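PDB 5WIX: p-47 protein from Clostridium botulinum E1 str. 'BoNT E Beluga', which is of unknown function but shares the topology of bactericidal/permeability-increasing protein and the tubular TULIP fold, which suggests that it may bind lipids. Local coordinates for residues 141-146 with 150-155; 39-44 with 169-174; 87-90 with 95-98; 402-407 with 411-416. All coordinates share one frame; numbering follows the deposited sequence.

Interaction 1: 141-146 with 150-155; sequences DLSGKL and DEFYFN
F152 turns CG in between its own N and carbonyl carbon (chi1 46°), which presents one face of its phenyl ring to S143 CB, while S143 sets its OG opposite the backbone N (chi1 178°) and thereby carries the hydroxyl toward F152 CB and N155 ND2. The serine CB lies 4.0 Å from the centroid of the F152 ring and 25° off the ring normal, a CH-pi contact displaced toward the CG–CD2–CE2 side; the nearest ring atom to S143 CB is F152 CD2, at 3.7 Å. The hydroxyl reaches past the ring to its root, with S143 OG 3.5 Å from F152 CB. N155, one turn further along, brings its amide to the same serine: ND2 stands 3.5 Å from S143 OG and equally far from S143 O, which is polar proximity rather than sound hydrogen bonding.

A small residue suits position 143, because its short side chain lets the loop backbone come down close to the ring. F152 occupies the N-cap position of helix 153-159, a place more often held by a polar side chain; here it offers an aromatic surface to the loop instead. K156, in the next part of that helix, makes a cation-pi contact with the same ring. Upstream, D141 forms a salt bridge with R79, and D141 and L142 together face I104 in a classic beta bulge, which ties the start of the loop to strand 104-113.

The chemistry implies a join made mainly by dispersion and weak CH-pi attraction, with the asparagine amide providing a polar neighbourhood for the buried serine hydroxyl.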
loop_
_atom_site.group_PDB
_atom_site.type_symbol
_atom_site.label_atom_id
_atom_site.label_comp_id
_atom_site.label_asym_id
_atom_site.label_seq_id
_atom_site.Cartn_x
_atom_site.Cartn_y
_atom_site.Cartn_z
ATOM N N ASP A 141 16.739 -6.673 26.875
ATOM C CA ASP A 141 15.709 -5.982 27.643
ATOM C C ASP A 141 15.505 -6.677 28.947
ATOM O O ASP A 141 15.603 -6.058 29.999
ATOM C CB ASP A 141 14.392 -5.909 26.885
ATOM C CG ASP A 141 14.514 -5.125 25.608
ATOM O OD1 ASP A 141 15.522 -4.414 25.440
ATOM O OD2 ASP A 141 13.606 -5.219 24.760
ATOM N N LEU A 142 15.206 -7.967 28.862
ATOM C CA LEU A 142 15.148 -8.832 30.034
ATOM C C LEU A 142 16.116 -9.950 29.827
ATOM O O LEU A 142 16.357 -10.348 28.689
ATOM C CB LEU A 142 13.765 -9.396 30.236
ATOM C CG LEU A 142 12.975 -8.640 31.274
ATOM C CD1 LEU A 142 11.543 -9.054 31.122
ATOM C CD2 LEU A 142 13.518 -8.981 32.643
ATOM N N SER A 143 16.653 -10.489 30.907
ATOM C CA SER A 143 17.757 -11.416 30.764
ATOM C C SER A 143 17.284 -12.851 30.710
ATOM O O SER A 143 17.897 -13.677 30.038
ATOM C CB SER A 143 18.738 -11.205 31.899
ATOM O OG SER A 143 19.774 -12.159 31.750
ATOM N N GLY A 144 16.182 -13.141 31.395
ATOM C CA GLY A 144 15.667 -14.495 31.463
ATOM C C GLY A 144 14.557 -14.627 32.473
ATOM O O GLY A 144 14.441 -13.830 33.398
ATOM N N LYS A 145 13.701 -15.618 32.271
ATOM C CA LYS A 145 12.540 -15.792 33.132
ATOM C C LYS A 145 12.266 -17.267 33.393
ATOM O O LYS A 145 12.144 -18.064 32.468
ATOM C CB LYS A 145 11.314 -15.128 32.508
ATOM C CG LYS A 145 11.423 -13.616 32.472
ATOM C CD LYS A 145 10.142 -12.955 32.061
ATOM C CE LYS A 145 9.838 -13.258 30.610
ATOM N NZ LYS A 145 8.632 -12.514 30.147
ATOM N N LEU A 146 12.224 -17.636 34.661
ATOM C CA LEU A 146 12.608 -16.741 35.745
ATOM C C LEU A 146 13.560 -17.578 36.606
ATOM O O LEU A 146 13.764 -17.351 37.813
ATOM C CB LEU A 146 11.379 -16.247 36.527
ATOM C CG LEU A 146 11.518 -15.099 37.543
ATOM C CD1 LEU A 146 11.530 -13.725 36.857
ATOM C CD2 LEU A 146 10.430 -15.180 38.628
ATOM N N ASP A 150 20.324 -13.368 39.980
ATOM C CA ASP A 150 20.415 -11.962 39.632
ATOM C C ASP A 150 21.727 -11.774 38.892
ATOM O O ASP A 150 21.815 -10.995 37.943
ATOM C CB ASP A 150 20.382 -11.092 40.887
ATOM C CG ASP A 150 19.112 -10.270 40.994
ATOM O OD1 ASP A 150 18.357 -10.211 40.001
ATOM O OD2 ASP A 150 18.870 -9.685 42.070
ATOM N N GLU A 151 22.749 -12.493 39.339
ATOM C CA GLU A 151 24.083 -12.376 38.763
ATOM C C GLU A 151 24.056 -12.890 37.300
ATOM O O GLU A 151 24.512 -14.009 37.010
ATOM C CB GLU A 151 25.089 -13.133 39.602
ATOM C CG GLU A 151 25.112 -12.704 41.088
ATOM C CD GLU A 151 23.900 -13.188 41.902
ATOM O OE1 GLU A 151 23.168 -14.069 41.410
ATOM O OE2 GLU A 151 23.667 -12.684 43.026
ATOM N N PHE A 152 23.490 -12.053 36.410
ATOM C CA PHE A 152 23.379 -12.288 34.961
ATOM C C PHE A 152 24.033 -11.182 34.091
ATOM O O PHE A 152 23.577 -10.860 32.993
ATOM C CB PHE A 152 21.894 -12.456 34.539
ATOM C CG PHE A 152 20.923 -11.418 35.123
ATOM C CD1 PHE A 152 21.303 -10.093 35.368
ATOM C CD2 PHE A 152 19.602 -11.786 35.402
ATOM C CE1 PHE A 152 20.392 -9.167 35.903
ATOM C CE2 PHE A 152 18.691 -10.874 35.934
ATOM C CZ PHE A 152 19.088 -9.561 36.186
ATOM N N TYR A 153 25.104 -10.593 34.596
ATOM C CA TYR A 153 25.862 -9.631 33.809
ATOM C C TYR A 153 26.645 -10.395 32.747
ATOM O O TYR A 153 26.926 -9.888 31.668
ATOM C CB TYR A 153 26.783 -8.834 34.725
ATOM C CG TYR A 153 27.895 -8.056 34.060
ATOM C CD1 TYR A 153 27.723 -6.723 33.714
ATOM C CD2 TYR A 153 29.138 -8.635 33.834
ATOM C CE1 TYR A 153 28.747 -5.999 33.134
ATOM C CE2 TYR A 153 30.168 -7.922 33.253
ATOM C CZ TYR A 153 29.969 -6.605 32.904
ATOM O OH TYR A 153 31.000 -5.899 32.321
ATOM N N PHE A 154 26.983 -11.638 33.075
ATOM C CA PHE A 154 27.771 -12.475 32.183
ATOM C C PHE A 154 26.926 -13.094 31.062
ATOM O O PHE A 154 27.412 -13.190 29.940
ATOM C CB PHE A 154 28.493 -13.574 32.977
ATOM C CG PHE A 154 29.723 -13.096 33.723
ATOM C CD1 PHE A 154 30.614 -12.208 33.136
ATOM C CD2 PHE A 154 29.986 -13.548 35.019
ATOM C CE1 PHE A 154 31.741 -11.777 33.826
ATOM C CE2 PHE A 154 31.106 -13.122 35.712
ATOM C CZ PHE A 154 31.986 -12.235 35.119
ATOM N N ASN A 155 25.684 -13.512 31.343
ATOM C CA ASN A 155 24.826 -14.087 30.293
ATOM C C ASN A 155 24.677 -13.072 29.182
ATOM O O ASN A 155 24.887 -13.387 28.010
ATOM C CB ASN A 155 23.428 -14.497 30.804
ATOM C CG ASN A 155 22.491 -15.030 29.664
ATOM O OD1 ASN A 155 22.850 -15.932 28.897
ATOM N ND2 ASN A 155 21.288 -14.464 29.570
#

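Interaction 2: 39-44 with 169-174; sequences KNYIDE and VSYIFA
The last turn of helix 31-42 meets the irregular loop that leads into strand 174-177, and Y41 carries the contact from the helix side. Its phenol runs along the loop to S170, whose backbone N donates to Y41 OH at 2.9 Å with an N-H...O angle of 141°. Alongside, Y171 lays its CB over one face of the Y41 ring, 4.0 Å from the centroid, a CH-pi contact. The two tyrosine side chains run past each other in opposite directions with their planes inclined at 42°; Y171 CD1 comes within 3.7 Å of Y41 CG. Y41 swings its ring out to the loop with CG trans to the backbone N (chi1 168°). V169 adds a methyl group, CG1 being 4.1 Å from Y41 CE2.

Y171 sends its hydroxyl elsewhere, to a hydrogen bond with OD1 of N410, while its side chain also touches H37 and L38 of the helix. Tyrosine suits both places because it joins a broad apolar ring to a polar end. For Y41 the consequence is that the ring packs against the loop while the oxygen, acting as acceptor, satisfies an amide in a segment without regular secondary structure.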
loop_
_atom_site.group_PDB
_atom_site.type_symbol
_atom_site.label_atom_id
_atom_site.label_comp_id
_atom_site.label_asym_id
_atom_site.label_seq_id
_atom_site.Cartn_x
_atom_site.Cartn_y
_atom_site.Cartn_z
ATOM N N LYS A 39 8.688 -19.904 13.350
ATOM C CA LYS A 39 8.767 -21.075 14.215
ATOM C C LYS A 39 9.266 -22.313 13.473
ATOM O O LYS A 39 10.132 -23.030 13.982
ATOM C CB LYS A 39 7.410 -21.379 14.864
ATOM C CG LYS A 39 7.388 -22.736 15.587
ATOM C CD LYS A 39 5.996 -23.187 16.048
ATOM C CE LYS A 39 5.649 -22.671 17.450
ATOM N NZ LYS A 39 6.637 -23.054 18.528
ATOM N N ASN A 40 8.731 -22.574 12.280
ATOM C CA ASN A 40 9.128 -23.779 11.553
ATOM C C ASN A 40 10.336 -23.531 10.652
ATOM O O ASN A 40 10.831 -24.455 9.999
ATOM C CB ASN A 40 7.960 -24.347 10.741
ATOM C CG ASN A 40 7.496 -23.409 9.673
ATOM O OD1 ASN A 40 7.616 -22.194 9.812
ATOM N ND2 ASN A 40 6.961 -23.961 8.589
ATOM N N TYR A 41 10.813 -22.288 10.618
ATOM C CA TYR A 41 12.153 -22.029 10.101
ATOM C C TYR A 41 13.140 -22.476 11.176
ATOM O O TYR A 41 14.240 -22.942 10.875
ATOM C CB TYR A 41 12.370 -20.554 9.739
ATOM C CG TYR A 41 13.829 -20.225 9.482
ATOM C CD1 TYR A 41 14.450 -20.591 8.292
ATOM C CD2 TYR A 41 14.591 -19.572 10.442
ATOM C CE1 TYR A 41 15.790 -20.302 8.062
ATOM C CE2 TYR A 41 15.928 -19.280 10.222
ATOM C CZ TYR A 41 16.522 -19.646 9.034
ATOM O OH TYR A 41 17.854 -19.348 8.831
ATOM N N ILE A 42 12.726 -22.336 12.434
ATOM C CA ILE A 42 13.511 -22.832 13.559
ATOM C C ILE A 42 13.331 -24.341 13.735
ATOM O O ILE A 42 14.276 -25.043 14.089
ATOM C CB ILE A 42 13.139 -22.123 14.876
ATOM C CG1 ILE A 42 13.252 -20.609 14.721
ATOM C CG2 ILE A 42 14.051 -22.583 15.993
ATOM C CD1 ILE A 42 12.919 -19.849 15.985
ATOM N N ASP A 43 12.124 -24.839 13.466
ATOM C CA ASP A 43 11.855 -26.280 13.515
ATOM C C ASP A 43 12.590 -27.031 12.401
ATOM O O ASP A 43 12.484 -28.256 12.290
ATOM C CB ASP A 43 10.354 -26.568 13.420
ATOM C CG ASP A 43 9.590 -26.154 14.669
ATOM O OD1 ASP A 43 10.227 -25.821 15.694
ATOM O OD2 ASP A 43 8.340 -26.179 14.624
ATOM N N GLU A 44 13.312 -26.291 11.564
ATOM C CA GLU A 44 14.278 -26.889 10.653
ATOM C C GLU A 44 15.438 -27.466 11.483
ATOM O O GLU A 44 16.076 -28.443 11.076
ATOM C CB GLU A 44 14.756 -25.852 9.638
ATOM C CG GLU A 44 15.711 -26.369 8.592
ATOM C CD GLU A 44 17.124 -26.474 9.121
ATOM O OE1 GLU A 44 17.457 -25.737 10.076
ATOM O OE2 GLU A 44 17.896 -27.300 8.590
ATOM N N VAL A 169 21.513 -17.371 10.789
ATOM C CA VAL A 169 20.091 -17.066 10.635
ATOM C C VAL A 169 19.802 -16.246 9.377
ATOM O O VAL A 169 19.915 -15.020 9.372
ATOM C CB VAL A 169 19.549 -16.308 11.842
ATOM C CG1 VAL A 169 18.050 -16.074 11.669
ATOM C CG2 VAL A 169 19.841 -17.078 13.112
ATOM N N SER A 170 19.418 -16.930 8.312
ATOM C CA SER A 170 19.177 -16.260 7.045
ATOM C C SER A 170 17.684 -16.120 6.744
ATOM O O SER A 170 17.280 -16.149 5.581
ATOM C CB SER A 170 19.876 -17.019 5.909
ATOM O OG SER A 170 19.451 -18.374 5.849
ATOM N N TYR A 171 16.867 -15.953 7.782
ATOM C CA TYR A 171 15.424 -15.921 7.582
ATOM C C TYR A 171 14.967 -14.672 6.853
ATOM O O TYR A 171 15.394 -13.561 7.170
ATOM C CB TYR A 171 14.666 -16.022 8.896
ATOM C CG TYR A 171 13.187 -16.055 8.642
ATOM C CD1 TYR A 171 12.631 -17.092 7.908
ATOM C CD2 TYR A 171 12.350 -15.036 9.089
ATOM C CE1 TYR A 171 11.281 -17.134 7.634
ATOM C CE2 TYR A 171 10.991 -15.069 8.827
ATOM C CZ TYR A 171 10.461 -16.126 8.093
ATOM O OH TYR A 171 9.113 -16.191 7.807
ATOM N N ILE A 172 14.075 -14.871 5.885
ATOM C CA ILE A 172 13.600 -13.799 5.025
ATOM C C ILE A 172 12.247 -13.276 5.458
ATOM O O ILE A 172 11.225 -13.899 5.184
ATOM C CB ILE A 172 13.464 -14.265 3.590
ATOM C CG1 ILE A 172 14.666 -15.109 3.175
ATOM C CG2 ILE A 172 13.264 -13.072 2.684
ATOM C CD1 ILE A 172 14.486 -15.800 1.823
ATOM N N PHE A 173 12.236 -12.122 6.112
ATOM C CA PHE A 173 10.992 -11.559 6.621
ATOM C C PHE A 173 10.071 -11.046 5.523
ATOM O O PHE A 173 8.853 -11.027 5.685
ATOM C CB PHE A 173 11.287 -10.429 7.602
ATOM C CG PHE A 173 11.723 -10.907 8.953
ATOM C CD1 PHE A 173 10.874 -11.664 9.732
ATOM C CD2 PHE A 173 12.979 -10.588 9.445
ATOM C CE1 PHE A 173 11.268 -12.099 10.963
ATOM C CE2 PHE A 173 13.378 -11.019 10.678
ATOM C CZ PHE A 173 12.522 -11.776 11.440
ATOM N N ALA A 174 10.657 -10.620 4.412
ATOM C CA ALA A 174 9.876 -10.149 3.276
ATOM C C ALA A 174 10.763 -9.985 2.062
ATOM O O ALA A 174 11.913 -9.548 2.178
ATOM C CB ALA A 174 9.190 -8.836 3.599
#

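Interaction 3: 87-90 with 95-98; sequences GYFK and TVDL
F89 O accepts the amide of V96 across a beta hairpin, with V96 N 3.0 Å from F89 O and an N-H...O angle of 140°. Toward the open end of the hairpin, L98 N gives a second bond to G87 O, also 3.0 Å but weak, and V96 O takes a CA-H...O contact from Y88 CA at 3.5 Å. Pairing is thus uneven toward that open end, where the bond between L98 and G87 is the weaker of the two.

K90 and T95 form an antiparallel non-hydrogen-bonded pair, their side chains lying side by side on one face. The extended lysine passes along the threonine, with K90 CE 3.5 Å from T95 CG2, and the branched threonine suits an exposed strand position. On the other face, F89 CD2 packs against V96 CB at 3.8 Å. L98 crosses the base of that side chain, its CD1 3.9 Å from F89 CB, while its CD2 meets the ring edge. G87 has backbone angles that would force a CB against the preceding carbonyl oxygen, which favours glycine there.

On its far side, strand 87-91 pairs with strand 58-70 through backbone bonds of Y88 with K61 and K90 with E59. Helix 153-159 packs against the apolar face, where F154, N155 and L158 touch F89 and N155 also meets L98.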
loop_
_atom_site.group_PDB
_atom_site.type_symbol
_atom_site.label_atom_id
_atom_site.label_comp_id
_atom_site.label_asym_id
_atom_site.label_seq_id
_atom_site.Cartn_x
_atom_site.Cartn_y
_atom_site.Cartn_z
ATOM N N GLY A 87 20.790 -26.062 26.634
ATOM C CA GLY A 87 21.966 -25.222 26.572
ATOM C C GLY A 87 22.755 -25.076 27.856
ATOM O O GLY A 87 22.364 -25.583 28.915
ATOM N N TYR A 88 23.885 -24.384 27.749
ATOM C CA TYR A 88 24.707 -24.101 28.911
ATOM C C TYR A 88 25.469 -22.794 28.748
ATOM O O TYR A 88 25.406 -22.147 27.699
ATOM C CB TYR A 88 25.668 -25.268 29.197
ATOM C CG TYR A 88 26.975 -25.327 28.410
ATOM C CD1 TYR A 88 28.077 -24.553 28.774
ATOM C CD2 TYR A 88 27.131 -26.214 27.353
ATOM C CE1 TYR A 88 29.274 -24.622 28.077
ATOM C CE2 TYR A 88 28.331 -26.294 26.652
ATOM C CZ TYR A 88 29.398 -25.496 27.020
ATOM O OH TYR A 88 30.593 -25.568 26.336
ATOM N N PHE A 89 26.196 -22.433 29.800
ATOM C CA PHE A 89 26.852 -21.141 29.894
ATOM C C PHE A 89 27.804 -21.137 31.107
ATOM O O PHE A 89 27.363 -21.249 32.252
ATOM C CB PHE A 89 25.777 -20.042 29.967
ATOM C CG PHE A 89 26.101 -18.913 30.886
ATOM C CD1 PHE A 89 27.300 -18.222 30.787
ATOM C CD2 PHE A 89 25.178 -18.513 31.837
ATOM C CE1 PHE A 89 27.591 -17.188 31.652
ATOM C CE2 PHE A 89 25.457 -17.474 32.695
ATOM C CZ PHE A 89 26.666 -16.807 32.603
ATOM N N LYS A 90 29.106 -21.004 30.848
ATOM C CA LYS A 90 30.109 -21.063 31.914
ATOM C C LYS A 90 31.053 -19.854 31.928
ATOM O O LYS A 90 31.604 -19.477 30.899
ATOM C CB LYS A 90 30.943 -22.352 31.810
ATOM C CG LYS A 90 30.203 -23.650 32.185
ATOM C CD LYS A 90 31.172 -24.838 32.318
ATOM C CE LYS A 90 30.452 -26.192 32.297
ATOM N NZ LYS A 90 31.326 -27.334 32.740
ATOM N N THR A 95 28.969 -22.875 36.432
ATOM C CA THR A 95 28.148 -23.537 35.429
ATOM C C THR A 95 26.664 -23.191 35.565
ATOM O O THR A 95 26.104 -23.251 36.659
ATOM C CB THR A 95 28.302 -25.059 35.523
ATOM O OG1 THR A 95 29.695 -25.404 35.573
ATOM C CG2 THR A 95 27.626 -25.739 34.334
ATOM N N VAL A 96 26.033 -22.835 34.448
ATOM C CA VAL A 96 24.597 -22.549 34.408
ATOM C C VAL A 96 23.963 -23.073 33.126
ATOM O O VAL A 96 24.332 -22.641 32.039
ATOM C CB VAL A 96 24.300 -21.038 34.482
ATOM C CG1 VAL A 96 22.794 -20.810 34.418
ATOM C CG2 VAL A 96 24.908 -20.398 35.735
ATOM N N ASP A 97 23.005 -23.988 33.230
ATOM C CA ASP A 97 22.385 -24.511 32.014
ATOM C C ASP A 97 21.194 -23.662 31.640
ATOM O O ASP A 97 20.318 -23.406 32.464
ATOM C CB ASP A 97 21.968 -25.973 32.168
ATOM C CG ASP A 97 23.161 -26.903 32.292
ATOM O OD1 ASP A 97 24.308 -26.428 32.132
ATOM O OD2 ASP A 97 22.957 -28.108 32.545
ATOM N N LEU A 98 21.177 -23.236 30.381
ATOM C CA LEU A 98 20.197 -22.282 29.881
ATOM C C LEU A 98 18.878 -22.931 29.451
ATOM O O LEU A 98 18.044 -22.276 28.825
ATOM C CB LEU A 98 20.790 -21.491 28.711
ATOM C CG LEU A 98 22.082 -20.743 29.051
ATOM C CD1 LEU A 98 22.512 -19.772 27.939
ATOM C CD2 LEU A 98 21.921 -20.015 30.372
#

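Interaction 4: 402-407 with 411-416; sequences IINDIV and NLKISE
N404 uses its side-chain amide as a substitute for a neighbouring strand, bonding to both the N and the O of a single residue, I414. This two-pronged grip joins the end of helix 399-403 to strand 414-422, an outermost strand of the six-stranded antiparallel sheet in this TULIP-type protein. I414 N donates to N404 OD1 at 2.7 Å with an angle of 161°, and N404 ND2 returns a bond of 3.2 Å to I414 O, nearly straight at 164° and lying in the carbonyl plane on a lone pair. Asparagine suits the place because its amide carries a donor and an acceptor side by side at the spacing of a peptide edge, and the pair of bonds fixes which way the amide is turned.

K413 folds its chain at chi2 (-72°) and crosses the amide obliquely, with CD 4.1 Å from N404 CG. Just beyond, S415 and E416 both face N431 in a classic beta bulge, and the side chains of I403 and I414 reach strand 426-432 at I428 and M432 respectively. The two isoleucines meet at about a right angle, both buried, with I403 CD1 3.6 Å from I414 CD1.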
loop_
_atom_site.group_PDB
_atom_site.type_symbol
_atom_site.label_atom_id
_atom_site.label_comp_id
_atom_site.label_asym_id
_atom_site.label_seq_id
_atom_site.Cartn_x
_atom_site.Cartn_y
_atom_site.Cartn_z
ATOM N N ILE A 402 -1.617 -6.996 -7.646
ATOM C CA ILE A 402 -1.098 -5.761 -7.059
ATOM C C ILE A 402 -0.571 -5.961 -5.648
ATOM O O ILE A 402 0.499 -5.469 -5.316
ATOM C CB ILE A 402 -2.166 -4.650 -7.027
ATOM C CG1 ILE A 402 -2.244 -3.949 -8.389
ATOM C CG2 ILE A 402 -1.857 -3.625 -5.922
ATOM C CD1 ILE A 402 -3.422 -2.972 -8.519
ATOM N N ILE A 403 -1.311 -6.672 -4.808
ATOM C CA ILE A 403 -0.845 -6.799 -3.446
ATOM C C ILE A 403 0.445 -7.632 -3.479
ATOM O O ILE A 403 1.424 -7.283 -2.818
ATOM C CB ILE A 403 -1.928 -7.395 -2.498
ATOM C CG1 ILE A 403 -1.537 -7.159 -1.036
ATOM C CG2 ILE A 403 -2.196 -8.873 -2.781
ATOM C CD1 ILE A 403 -2.694 -7.301 -0.073
ATOM N N ASN A 404 0.476 -8.661 -4.326
ATOM C CA ASN A 404 1.641 -9.536 -4.438
ATOM C C ASN A 404 2.819 -8.971 -5.254
ATOM O O ASN A 404 3.844 -9.636 -5.410
ATOM C CB ASN A 404 1.219 -10.874 -5.046
ATOM C CG ASN A 404 0.518 -11.776 -4.048
ATOM O OD1 ASN A 404 0.903 -11.838 -2.881
ATOM N ND2 ASN A 404 -0.511 -12.487 -4.501
ATOM N N ASP A 405 2.691 -7.746 -5.750
ATOM C CA ASP A 405 3.628 -7.224 -6.753
ATOM C C ASP A 405 4.961 -6.803 -6.153
ATOM O O ASP A 405 6.027 -7.257 -6.580
ATOM C CB ASP A 405 2.995 -6.041 -7.502
ATOM C CG ASP A 405 3.801 -5.608 -8.723
ATOM O OD1 ASP A 405 3.805 -6.350 -9.730
ATOM O OD2 ASP A 405 4.403 -4.514 -8.690
ATOM N N ILE A 406 4.898 -5.929 -5.163
ATOM C CA ILE A 406 6.126 -5.420 -4.569
ATOM C C ILE A 406 6.574 -6.213 -3.319
ATOM O O ILE A 406 7.626 -6.868 -3.339
ATOM C CB ILE A 406 5.973 -3.943 -4.228
ATOM C CG1 ILE A 406 5.547 -3.201 -5.484
ATOM C CG2 ILE A 406 7.279 -3.394 -3.741
ATOM C CD1 ILE A 406 6.512 -3.392 -6.621
ATOM N N VAL A 407 5.784 -6.177 -2.247
ATOM C CA VAL A 407 6.185 -6.885 -1.040
ATOM C C VAL A 407 5.432 -8.184 -0.845
ATOM O O VAL A 407 4.206 -8.190 -0.732
ATOM C CB VAL A 407 5.994 -6.037 0.224
ATOM C CG1 VAL A 407 6.343 -6.852 1.431
ATOM C CG2 VAL A 407 6.860 -4.794 0.176
ATOM N N ASN A 411 8.488 -14.255 1.821
ATOM C CA ASN A 411 8.718 -14.843 0.509
ATOM C C ASN A 411 7.515 -15.652 0.043
ATOM O O ASN A 411 7.665 -16.746 -0.501
ATOM C CB ASN A 411 9.967 -15.728 0.533
ATOM C CG ASN A 411 11.069 -15.201 -0.350
ATOM O OD1 ASN A 411 10.934 -14.145 -0.964
ATOM N ND2 ASN A 411 12.176 -15.934 -0.418
ATOM N N LEU A 412 6.320 -15.123 0.272
ATOM C CA LEU A 412 5.114 -15.847 -0.092
ATOM C C LEU A 412 4.057 -14.950 -0.732
ATOM O O LEU A 412 3.931 -13.766 -0.399
ATOM C CB LEU A 412 4.529 -16.543 1.135
ATOM C CG LEU A 412 5.390 -17.617 1.802
ATOM C CD1 LEU A 412 4.861 -17.911 3.186
ATOM C CD2 LEU A 412 5.460 -18.895 0.966
ATOM N N LYS A 413 3.301 -15.533 -1.658
ATOM C CA LYS A 413 2.173 -14.842 -2.265
ATOM C C LYS A 413 0.938 -14.974 -1.378
ATOM O O LYS A 413 0.833 -15.894 -0.553
ATOM C CB LYS A 413 1.855 -15.392 -3.667
ATOM C CG LYS A 413 3.044 -15.592 -4.620
ATOM C CD LYS A 413 3.636 -14.281 -5.136
ATOM C CE LYS A 413 4.805 -14.547 -6.091
ATOM N NZ LYS A 413 5.711 -13.371 -6.273
ATOM N N ILE A 414 0.005 -14.049 -1.579
ATOM C CA ILE A 414 -1.298 -14.049 -0.926
ATOM C C ILE A 414 -2.360 -14.771 -1.749
ATOM O O ILE A 414 -2.554 -14.454 -2.922
ATOM C CB ILE A 414 -1.773 -12.618 -0.682
ATOM C CG1 ILE A 414 -0.858 -11.928 0.326
ATOM C CG2 ILE A 414 -3.218 -12.599 -0.215
ATOM C CD1 ILE A 414 -1.254 -10.499 0.592
ATOM N N SER A 415 -3.061 -15.714 -1.130
ATOM C CA SER A 415 -4.058 -16.513 -1.832
ATOM C C SER A 415 -5.361 -15.767 -2.087
ATOM O O SER A 415 -5.866 -15.778 -3.208
ATOM C CB SER A 415 -4.355 -17.791 -1.053
ATOM O OG SER A 415 -3.248 -18.672 -1.098
ATOM N N GLU A 416 -5.917 -15.135 -1.058
ATOM C CA GLU A 416 -7.211 -14.481 -1.214
ATOM C C GLU A 416 -7.184 -13.048 -0.697
ATOM O O GLU A 416 -6.648 -12.771 0.370
ATOM C CB GLU A 416 -8.316 -15.288 -0.510
#

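In the fold
Along the chain, 39-44 comes first, then interaction 3, interaction 1, and 169-174, so interaction 2 closes a loop that encloses both, and interaction 4 follows near the C-terminus. Interactions 1 and 3 lie about 12 Å apart between centres at one end of the elongated chain, and they touch where helix 153-159 meets the hairpin. Interactions 2 and 4, about 19 Å apart between centres, touch through I172 with N411 and A174 with V407, where strands 174-177 and 407-409 pair. The centres of interactions 3 and 4 are about 43 Å apart. The ten-stranded sheet links the hairpin of interaction 3 with strands 174-177 and 407-409, whereas strand 414-422 belongs to the six-stranded sheet, so interaction 4 knits the two together.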